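Local coordinates for 6-carboxyhexanoate--CoA ligase (Aquifex aeolicus, PDB 5TVA), which is a ligase of the BioW family, modelled here with adenosine monophosphate and coenzyme A bound, at residues A97-S102 and E178-S182; D55-F61 and K234-L240. The contacts are given in a common frame with arbitrary orientation. Numbering follows the deposited sequence.

Contact 1. Residues A97-S102 and E178-S182; sequences AVEILS and ELCWS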
ATOM      1  N   ALA A  97      12.068  -5.705   9.882  1.00 51.32           N
ATOM      2  CA  ALA A  97      10.776  -5.312   9.326  1.00 54.80           C
ATOM      3  C   ALA A  97       9.661  -6.249   9.787  1.00 54.08           C
ATOM      4  O   ALA A  97       8.683  -5.808  10.402  1.00 54.31           O
ATOM      5  CB  ALA A  97      10.850  -5.283   7.801  1.00 52.35           C
ATOM      6  N   VAL A  98       9.793  -7.553   9.490  1.00 56.04           N
ATOM      7  CA  VAL A  98       8.775  -8.534   9.903  1.00 55.23           C
ATOM      8  C   VAL A  98       8.535  -8.453  11.407  1.00 56.05           C
ATOM      9  O   VAL A  98       7.389  -8.455  11.876  1.00 53.88           O
ATOM     10  CB  VAL A  98       9.191  -9.961   9.485  1.00 55.20           C
ATOM     11  CG1 VAL A  98       8.299 -10.987  10.155  1.00 55.77           C
ATOM     12  CG2 VAL A  98       9.131 -10.138   7.967  1.00 49.18           C
ATOM     13  N   GLU A  99       9.622  -8.363  12.179  1.00 54.14           N
ATOM     14  CA  GLU A  99       9.514  -8.261  13.630  1.00 56.64           C
ATOM     15  C   GLU A  99       8.692  -7.046  14.046  1.00 62.66           C
ATOM     16  O   GLU A  99       7.886  -7.126  14.983  1.00 62.99           O
ATOM     17  CB  GLU A  99      10.919  -8.207  14.239  1.00 63.49           C
ATOM     18  CG  GLU A  99      10.954  -8.145  15.764  1.00 71.29           C
ATOM     19  CD  GLU A  99      12.360  -7.913  16.336  1.00 78.40           C
ATOM     20  OE1 GLU A  99      13.327  -7.743  15.551  1.00 73.96           O
ATOM     21  OE2 GLU A  99      12.489  -7.892  17.584  1.00 75.43           O
ATOM     22  N   ILE A 100       8.875  -5.909  13.363  1.00 61.05           N
ATOM     23  CA  ILE A 100       8.206  -4.678  13.781  1.00 59.78           C
ATOM     24  C   ILE A 100       6.704  -4.771  13.541  1.00 59.20           C
ATOM     25  O   ILE A 100       5.901  -4.331  14.372  1.00 60.42           O
ATOM     26  CB  ILE A 100       8.819  -3.454  13.066  1.00 58.06           C
ATOM     27  CG1 ILE A 100      10.243  -3.189  13.561  1.00 60.11           C
ATOM     28  CG2 ILE A 100       7.970  -2.218  13.305  1.00 56.89           C
ATOM     29  CD1 ILE A 100      10.932  -1.995  12.899  1.00 54.81           C
ATOM     30  N   LEU A 101       6.296  -5.344  12.411  1.00 57.62           N
ATOM     31  CA  LEU A 101       4.874  -5.387  12.093  1.00 59.49           C
ATOM     32  C   LEU A 101       4.125  -6.336  13.020  1.00 65.88           C
ATOM     33  O   LEU A 101       3.030  -6.015  13.504  1.00 67.45           O
ATOM     34  CB  LEU A 101       4.682  -5.803  10.637  1.00 59.58           C
ATOM     35  CG  LEU A 101       5.134  -4.824   9.554  1.00 53.59           C
ATOM     36  CD1 LEU A 101       4.643  -5.320   8.207  1.00 51.17           C
ATOM     37  CD2 LEU A 101       4.634  -3.419   9.832  1.00 52.30           C
ATOM     38  N   SER A 102       4.703  -7.506  13.289  1.00 65.83           N
ATOM     39  CA  SER A 102       4.009  -8.511  14.086  1.00 66.81           C
ATOM     40  C   SER A 102       3.896  -8.100  15.547  1.00 65.17           C
ATOM     41  O   SER A 102       2.926  -8.465  16.216  1.00 73.81           O
ATOM     42  CB  SER A 102       4.722  -9.855  13.957  1.00 67.44           C
ATOM     43  OG  SER A 102       6.124  -9.679  14.084  1.00 66.84           O
ATOM     44  N   GLU A 178       8.841  -3.600  -0.626  1.00 40.79           N
ATOM     45  CA  GLU A 178       7.770  -3.353   0.326  1.00 37.66           C
ATOM     46  C   GLU A 178       7.333  -4.654   0.990  1.00 44.92           C
ATOM     47  O   GLU A 178       7.260  -5.700   0.333  1.00 47.35           O
ATOM     48  CB  GLU A 178       6.580  -2.695  -0.373  1.00 35.53           C
ATOM     49  CG  GLU A 178       5.388  -2.421   0.569  1.00 39.59           C
ATOM     50  CD  GLU A 178       4.212  -1.770  -0.135  1.00 37.89           C
ATOM     51  OE1 GLU A 178       4.392  -1.279  -1.261  1.00 36.78           O
ATOM     52  OE2 GLU A 178       3.109  -1.728   0.439  1.00 39.48           O
ATOM     53  N   LEU A 179       7.027  -4.583   2.289  1.00 42.21           N
ATOM     54  CA  LEU A 179       6.354  -5.660   3.010  1.00 44.93           C
ATOM     55  C   LEU A 179       5.013  -5.163   3.544  1.00 43.28           C
ATOM     56  O   LEU A 179       4.931  -4.080   4.126  1.00 41.40           O
ATOM     57  CB  LEU A 179       7.220  -6.190   4.171  1.00 41.49           C
ATOM     58  CG  LEU A 179       6.593  -7.159   5.188  1.00 42.96           C
ATOM     59  CD1 LEU A 179       6.331  -8.531   4.588  1.00 41.54           C
ATOM     60  CD2 LEU A 179       7.465  -7.307   6.429  1.00 47.25           C
ATOM     61  N   CYS A 180       3.956  -5.957   3.351  1.00 41.57           N
ATOM     62  CA  CYS A 180       2.613  -5.533   3.743  1.00 44.83           C
ATOM     63  C   CYS A 180       1.758  -6.738   4.115  1.00 48.51           C
ATOM     64  O   CYS A 180       1.691  -7.713   3.356  1.00 45.40           O
ATOM     65  CB  CYS A 180       1.925  -4.763   2.606  1.00 43.70           C
ATOM     66  SG  CYS A 180       0.194  -4.210   2.904  1.00 44.67           S
ATOM     67  N   TRP A 181       1.100  -6.656   5.267  1.00 45.02           N
ATOM     68  CA  TRP A 181      -0.116  -7.427   5.487  1.00 57.15           C
ATOM     69  C   TRP A 181      -1.141  -6.558   6.207  1.00 58.27           C
ATOM     70  O   TRP A 181      -0.809  -5.537   6.828  1.00 51.58           O
ATOM     71  CB  TRP A 181       0.145  -8.753   6.230  1.00 47.76           C
ATOM     72  CG  TRP A 181       0.664  -8.681   7.625  1.00 49.15           C
ATOM     73  CD1 TRP A 181      -0.051  -8.416   8.752  1.00 57.36           C
ATOM     74  CD2 TRP A 181       2.009  -8.948   8.058  1.00 50.87           C
ATOM     75  NE1 TRP A 181       0.768  -8.473   9.862  1.00 55.15           N
ATOM     76  CE2 TRP A 181       2.035  -8.802   9.462  1.00 52.20           C
ATOM     77  CE3 TRP A 181       3.196  -9.278   7.393  1.00 52.38           C
ATOM     78  CZ2 TRP A 181       3.199  -8.969  10.213  1.00 60.66           C
ATOM     79  CZ3 TRP A 181       4.354  -9.449   8.141  1.00 53.70           C
ATOM     80  CH2 TRP A 181       4.346  -9.291   9.537  1.00 60.48           C
ATOM     81  N   SER A 182      -2.399  -6.992   6.110  1.00 63.47           N
ATOM     82  CA  SER A 182      -3.547  -6.173   6.475  1.00 63.63           C
ATOM     83  C   SER A 182      -3.694  -6.043   7.991  1.00 63.46           C
ATOM     84  O   SER A 182      -3.227  -6.878   8.766  1.00 60.09           O
ATOM     85  CB  SER A 182      -4.826  -6.765   5.871  1.00 68.49           C
ATOM     86  OG  SER A 182      -5.882  -5.814   5.829  1.00 71.99           O
TER

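Contact 2. Residues D55-F61 and K234-L240; sequences DFEVVKF and KVVLIEL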
ATOM      1  N   ASP A  55       0.209  18.996 -12.553  1.00 49.19           N
ATOM      2  CA  ASP A  55       1.054  18.085 -13.306  1.00 49.00           C
ATOM      3  C   ASP A  55       0.811  16.647 -12.873  1.00 40.47           C
ATOM      4  O   ASP A  55       0.451  16.376 -11.725  1.00 41.73           O
ATOM      5  CB  ASP A  55       2.527  18.431 -13.096  1.00 49.67           C
ATOM      6  CG  ASP A  55       2.800  19.891 -13.287  1.00 59.60           C
ATOM      7  OD1 ASP A  55       2.928  20.306 -14.458  1.00 64.43           O
ATOM      8  OD2 ASP A  55       2.846  20.623 -12.270  1.00 62.11           O
ATOM      9  N   PHE A  56       1.067  15.725 -13.788  1.00 39.11           N
ATOM     10  CA  PHE A  56       0.929  14.311 -13.480  1.00 41.24           C
ATOM     11  C   PHE A  56       1.754  13.517 -14.474  1.00 41.43           C
ATOM     12  O   PHE A  56       2.126  14.016 -15.538  1.00 41.54           O
ATOM     13  CB  PHE A  56      -0.536  13.869 -13.524  1.00 41.52           C
ATOM     14  CG  PHE A  56      -1.151  13.912 -14.906  1.00 43.34           C
ATOM     15  CD1 PHE A  56      -1.719  15.084 -15.394  1.00 39.30           C
ATOM     16  CD2 PHE A  56      -1.173  12.773 -15.706  1.00 38.92           C
ATOM     17  CE1 PHE A  56      -2.296  15.123 -16.657  1.00 46.85           C
ATOM     18  CE2 PHE A  56      -1.741  12.806 -16.978  1.00 46.76           C
ATOM     19  CZ  PHE A  56      -2.308  13.977 -17.456  1.00 46.84           C
ATOM     20  N   GLU A  57       2.014  12.261 -14.127  1.00 42.41           N
ATOM     21  CA  GLU A  57       2.767  11.393 -15.012  1.00 42.84           C
ATOM     22  C   GLU A  57       2.014  10.083 -15.192  1.00 44.38           C
ATOM     23  O   GLU A  57       1.397   9.573 -14.253  1.00 40.02           O
ATOM     24  CB  GLU A  57       4.194  11.128 -14.492  1.00 41.12           C
ATOM     25  CG  GLU A  57       5.129  10.641 -15.609  1.00 50.04           C
ATOM     26  CD  GLU A  57       6.552  10.371 -15.156  1.00 48.72           C
ATOM     27  OE1 GLU A  57       7.233   9.560 -15.825  1.00 50.92           O
ATOM     28  OE2 GLU A  57       6.984  10.953 -14.140  1.00 50.36           O
ATOM     29  N   VAL A  58       2.066   9.564 -16.416  1.00 46.79           N
ATOM     30  CA  VAL A  58       1.498   8.272 -16.778  1.00 48.29           C
ATOM     31  C   VAL A  58       2.630   7.264 -16.829  1.00 44.91           C
ATOM     32  O   VAL A  58       3.677   7.537 -17.419  1.00 50.29           O
ATOM     33  CB  VAL A  58       0.767   8.352 -18.129  1.00 44.52           C
ATOM     34  CG1 VAL A  58       0.224   6.980 -18.542  1.00 45.82           C
ATOM     35  CG2 VAL A  58      -0.353   9.365 -18.026  1.00 49.11           C
ATOM     36  N   VAL A  59       2.433   6.111 -16.199  1.00 46.01           N
ATOM     37  CA  VAL A  59       3.455   5.076 -16.099  1.00 45.56           C
ATOM     38  C   VAL A  59       2.827   3.732 -16.460  1.00 49.37           C
ATOM     39  O   VAL A  59       1.655   3.479 -16.151  1.00 47.68           O
ATOM     40  CB  VAL A  59       4.068   5.042 -14.685  1.00 43.59           C
ATOM     41  CG1 VAL A  59       5.181   4.024 -14.606  1.00 49.70           C
ATOM     42  CG2 VAL A  59       4.606   6.424 -14.311  1.00 48.24           C
ATOM     43  N   LYS A  60       3.613   2.868 -17.106  1.00 49.78           N
ATOM     44  CA  LYS A  60       3.160   1.556 -17.561  1.00 46.02           C
ATOM     45  C   LYS A  60       3.401   0.502 -16.485  1.00 47.88           C
ATOM     46  O   LYS A  60       4.547   0.251 -16.099  1.00 48.42           O
ATOM     47  CB  LYS A  60       3.885   1.174 -18.848  1.00 50.36           C
ATOM     48  CG  LYS A  60       3.424  -0.149 -19.468  1.00 57.15           C
ATOM     49  CD  LYS A  60       2.071  -0.007 -20.142  1.00 57.53           C
ATOM     50  CE  LYS A  60       1.597  -1.343 -20.735  1.00 68.54           C
ATOM     51  NZ  LYS A  60       0.219  -1.248 -21.318  1.00 69.46           N
ATOM     52  N   PHE A  61       2.324  -0.125 -16.006  1.00 52.07           N
ATOM     53  CA  PHE A  61       2.467  -1.231 -15.066  1.00 48.48           C
ATOM     54  C   PHE A  61       3.260  -2.366 -15.714  1.00 50.13           C
ATOM     55  O   PHE A  61       3.093  -2.663 -16.898  1.00 48.16           O
ATOM     56  CB  PHE A  61       1.091  -1.729 -14.608  1.00 49.18           C
ATOM     57  CG  PHE A  61       1.151  -2.860 -13.612  1.00 47.39           C
ATOM     58  CD1 PHE A  61       1.321  -2.599 -12.258  1.00 41.64           C
ATOM     59  CD2 PHE A  61       1.039  -4.188 -14.035  1.00 49.95           C
ATOM     60  CE1 PHE A  61       1.381  -3.630 -11.332  1.00 44.16           C
ATOM     61  CE2 PHE A  61       1.098  -5.232 -13.122  1.00 47.78           C
ATOM     62  CZ  PHE A  61       1.274  -4.955 -11.760  1.00 50.07           C
ATOM     63  N   LYS A 234       3.587  13.657  -5.838  1.00 28.46           N
ATOM     64  CA  LYS A 234       3.557  13.484  -7.282  1.00 27.92           C
ATOM     65  C   LYS A 234       2.300  12.706  -7.710  1.00 36.66           C
ATOM     66  O   LYS A 234       1.847  11.790  -7.020  1.00 32.06           O
ATOM     67  CB  LYS A 234       4.831  12.784  -7.744  1.00 34.33           C
ATOM     68  CG  LYS A 234       4.969  12.704  -9.255  1.00 40.72           C
ATOM     69  CD  LYS A 234       6.351  12.227  -9.660  1.00 46.12           C
ATOM     70  CE  LYS A 234       6.368  11.781 -11.113  1.00 49.87           C
ATOM     71  NZ  LYS A 234       5.907  12.845 -12.037  1.00 50.76           N
ATOM     72  N   VAL A 235       1.711  13.105  -8.833  1.00 35.85           N
ATOM     73  CA  VAL A 235       0.448  12.550  -9.307  1.00 36.40           C
ATOM     74  C   VAL A 235       0.759  11.572 -10.429  1.00 39.71           C
ATOM     75  O   VAL A 235       1.319  11.961 -11.466  1.00 40.02           O
ATOM     76  CB  VAL A 235      -0.520  13.653  -9.769  1.00 38.04           C
ATOM     77  CG1 VAL A 235      -1.796  13.036 -10.338  1.00 40.16           C
ATOM     78  CG2 VAL A 235      -0.875  14.569  -8.613  1.00 35.51           C
ATOM     79  N   VAL A 236       0.422  10.302 -10.212  1.00 33.93           N
ATOM     80  CA  VAL A 236       0.782   9.213 -11.115  1.00 35.42           C
ATOM     81  C   VAL A 236      -0.467   8.433 -11.501  1.00 38.13           C
ATOM     82  O   VAL A 236      -1.178   7.924 -10.629  1.00 35.15           O
ATOM     83  CB  VAL A 236       1.809   8.270 -10.475  1.00 39.63           C
ATOM     84  CG1 VAL A 236       2.072   7.096 -11.393  1.00 38.68           C
ATOM     85  CG2 VAL A 236       3.080   9.022 -10.185  1.00 36.80           C
ATOM     86  N   LEU A 237      -0.727   8.335 -12.802  1.00 38.85           N
ATOM     87  CA  LEU A 237      -1.695   7.399 -13.354  1.00 39.32           C
ATOM     88  C   LEU A 237      -0.952   6.167 -13.843  1.00 42.89           C
ATOM     89  O   LEU A 237       0.069   6.286 -14.521  1.00 44.33           O
ATOM     90  CB  LEU A 237      -2.477   8.010 -14.517  1.00 38.76           C
ATOM     91  CG  LEU A 237      -3.269   9.281 -14.239  1.00 40.58           C
ATOM     92  CD1 LEU A 237      -3.987   9.683 -15.489  1.00 42.79           C
ATOM     93  CD2 LEU A 237      -4.254   9.065 -13.106  1.00 39.38           C
ATOM     94  N   ILE A 238      -1.475   4.991 -13.512  1.00 43.86           N
ATOM     95  CA  ILE A 238      -0.846   3.718 -13.843  1.00 42.08           C
ATOM     96  C   ILE A 238      -1.660   3.043 -14.932  1.00 44.51           C
ATOM     97  O   ILE A 238      -2.881   2.895 -14.800  1.00 43.89           O
ATOM     98  CB  ILE A 238      -0.734   2.816 -12.611  1.00 39.65           C
ATOM     99  CG1 ILE A 238       0.078   3.547 -11.542  1.00 36.26           C
ATOM    100  CG2 ILE A 238      -0.128   1.488 -13.008  1.00 39.19           C
ATOM    101  CD1 ILE A 238      -0.227   3.092 -10.140  1.00 38.29           C
ATOM    102  N   GLU A 239      -0.980   2.661 -16.010  1.00 48.26           N
ATOM    103  CA  GLU A 239      -1.567   2.104 -17.220  1.00 51.95           C
ATOM    104  C   GLU A 239      -1.216   0.628 -17.277  1.00 56.91           C
ATOM    105  O   GLU A 239      -0.035   0.266 -17.206  1.00 52.13           O
ATOM    106  CB  GLU A 239      -1.009   2.815 -18.454  1.00 56.46           C
ATOM    107  CG  GLU A 239      -1.865   2.777 -19.696  1.00 62.00           C
ATOM    108  CD  GLU A 239      -1.411   3.845 -20.697  1.00 71.49           C
ATOM    109  OE1 GLU A 239      -0.260   4.312 -20.573  1.00 76.59           O
ATOM    110  OE2 GLU A 239      -2.197   4.220 -21.607  1.00 88.73           O
ATOM    111  N   LEU A 240      -2.235  -0.219 -17.391  1.00 58.12           N
ATOM    112  CA  LEU A 240      -2.006  -1.657 -17.391  1.00 61.21           C
ATOM    113  C   LEU A 240      -1.479  -2.110 -18.749  1.00 64.39           C
ATOM    114  O   LEU A 240      -2.071  -1.795 -19.782  1.00 66.42           O
ATOM    115  CB  LEU A 240      -3.286  -2.419 -17.035  1.00 52.93           C
ATOM    116  CG  LEU A 240      -3.003  -3.886 -16.704  1.00 60.04           C
ATOM    117  CD1 LEU A 240      -1.939  -3.977 -15.640  1.00 53.73           C
ATOM    118  CD2 LEU A 240      -4.240  -4.650 -16.293  1.00 56.30           C
TER
HETATM  119  O   HOH W   1       2.529  15.493 -10.208  1.00 33.88           O

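Contact 1. Residues A97-S102 and E178-S182
L101 lays its CD1 methyl over one face of the W181 indole, a CH-pi contact in which CD1 stands 4.1 Å from the centroid of the six-membered ring of W181 and only 9° off the ring normal. L101 CB lies 3.5 Å from W181 CZ2. Further along, the indole approaches the helix backbone: V98 O lies near the ring plane at the edge, 3.9 Å from W181 CH2. That carbonyl also accepts a hydrogen bond from the side chain of S102 (S102 OG to V98 O, 2.8 Å). Two residues back on the strand, L179 CD2 fits among A97, V98 and L101, 3.6 Å from V98 CG2 and 3.9 Å from L101 CD1. The C-terminal end of helix 91-102 thus packs on strand 177-181 of the mixed sheet, the axes of 97-102 and 178-181 approaching to 9.7 Å at 26°. R77 of helix 73-85 touches W181, V98 and S102, while just beyond the strand S182 belongs to the adenosine monophosphate pocket and makes a weak hydrogen bond to that ligand. With no hydrogen bond joining the two segments, apolar and CH-pi contacts hold this helix against the sheet beside the nucleotide site.

Contact 2. Residues D55-F61 and K234-L240
K234 opens the C-terminal segment with a salt bridge, its NZ 3.0 Å from E57 OE2, just ahead of a parallel beta pairing in which strand 236-239 runs beside strand 57-60 in a small three-stranded sheet. V235 follows: its O accepts from E57 N (2.8 Å), its CG1 packs 3.5 Å from F56 CB, and a water joins V235 N (2.9 Å) to D55 O (2.7 Å). V236 turns its backbone polar groups to the other neighbour, around strand 139-141, so 236-239 is the middle strand; on this side V236 CG1 touches V59 CG2 at 3.9 Å. L237 N then donates to E57 O, and L237 O accepts from V59 N, both 2.9 Å. E57 is thereby bracketed by V235 and L237, and V59 by L237 and E239, the staggered bonding of parallel strands. The L237 side chain lies with V58 on one face, where CD1 of L237 is 4.1 Å from CE2 of F56, and L3 of strand 3-12 touches both L237 and F56. I238 shares the opposite face with E57 and V59, the face on which F168 and F172 of helix 158-173 pack; its CG2 lies 3.8 Å from F61 CB. E239 completes the backbone bonding, E239 N to V59 O 2.8 Å and E239 O to F61 N 2.7 Å. At L240, the last residue of the chain, CD1 meets F61 CD2 at 3.4 Å, and its O, an oxygen of the C-terminal carboxylate, takes a hydrogen bond from K60 NZ at 2.8 Å.

After the antiparallel sheet of 3-12, 15-25 and 45-52 and the helix 29-37, the chain lays down strand 57-60 and then helix 91-102. With 75 residues between them, 97-102 meets 178-182, on strand 177-181, and closes contact 1. Contact 2 closes last, when 234-240 returns to 55-61 after 172 intervening residues, so contact 1 is nested within its loop. One ties a helix to the six-stranded mixed sheet; the other joins two neighbours of the small parallel sheet. Their centres lie 27 Å apart on opposite sides of the chain's centre. Helix 158-173 borders both: from it N170 hydrogen-bonds to E178 and R159 touches S182 of contact 1.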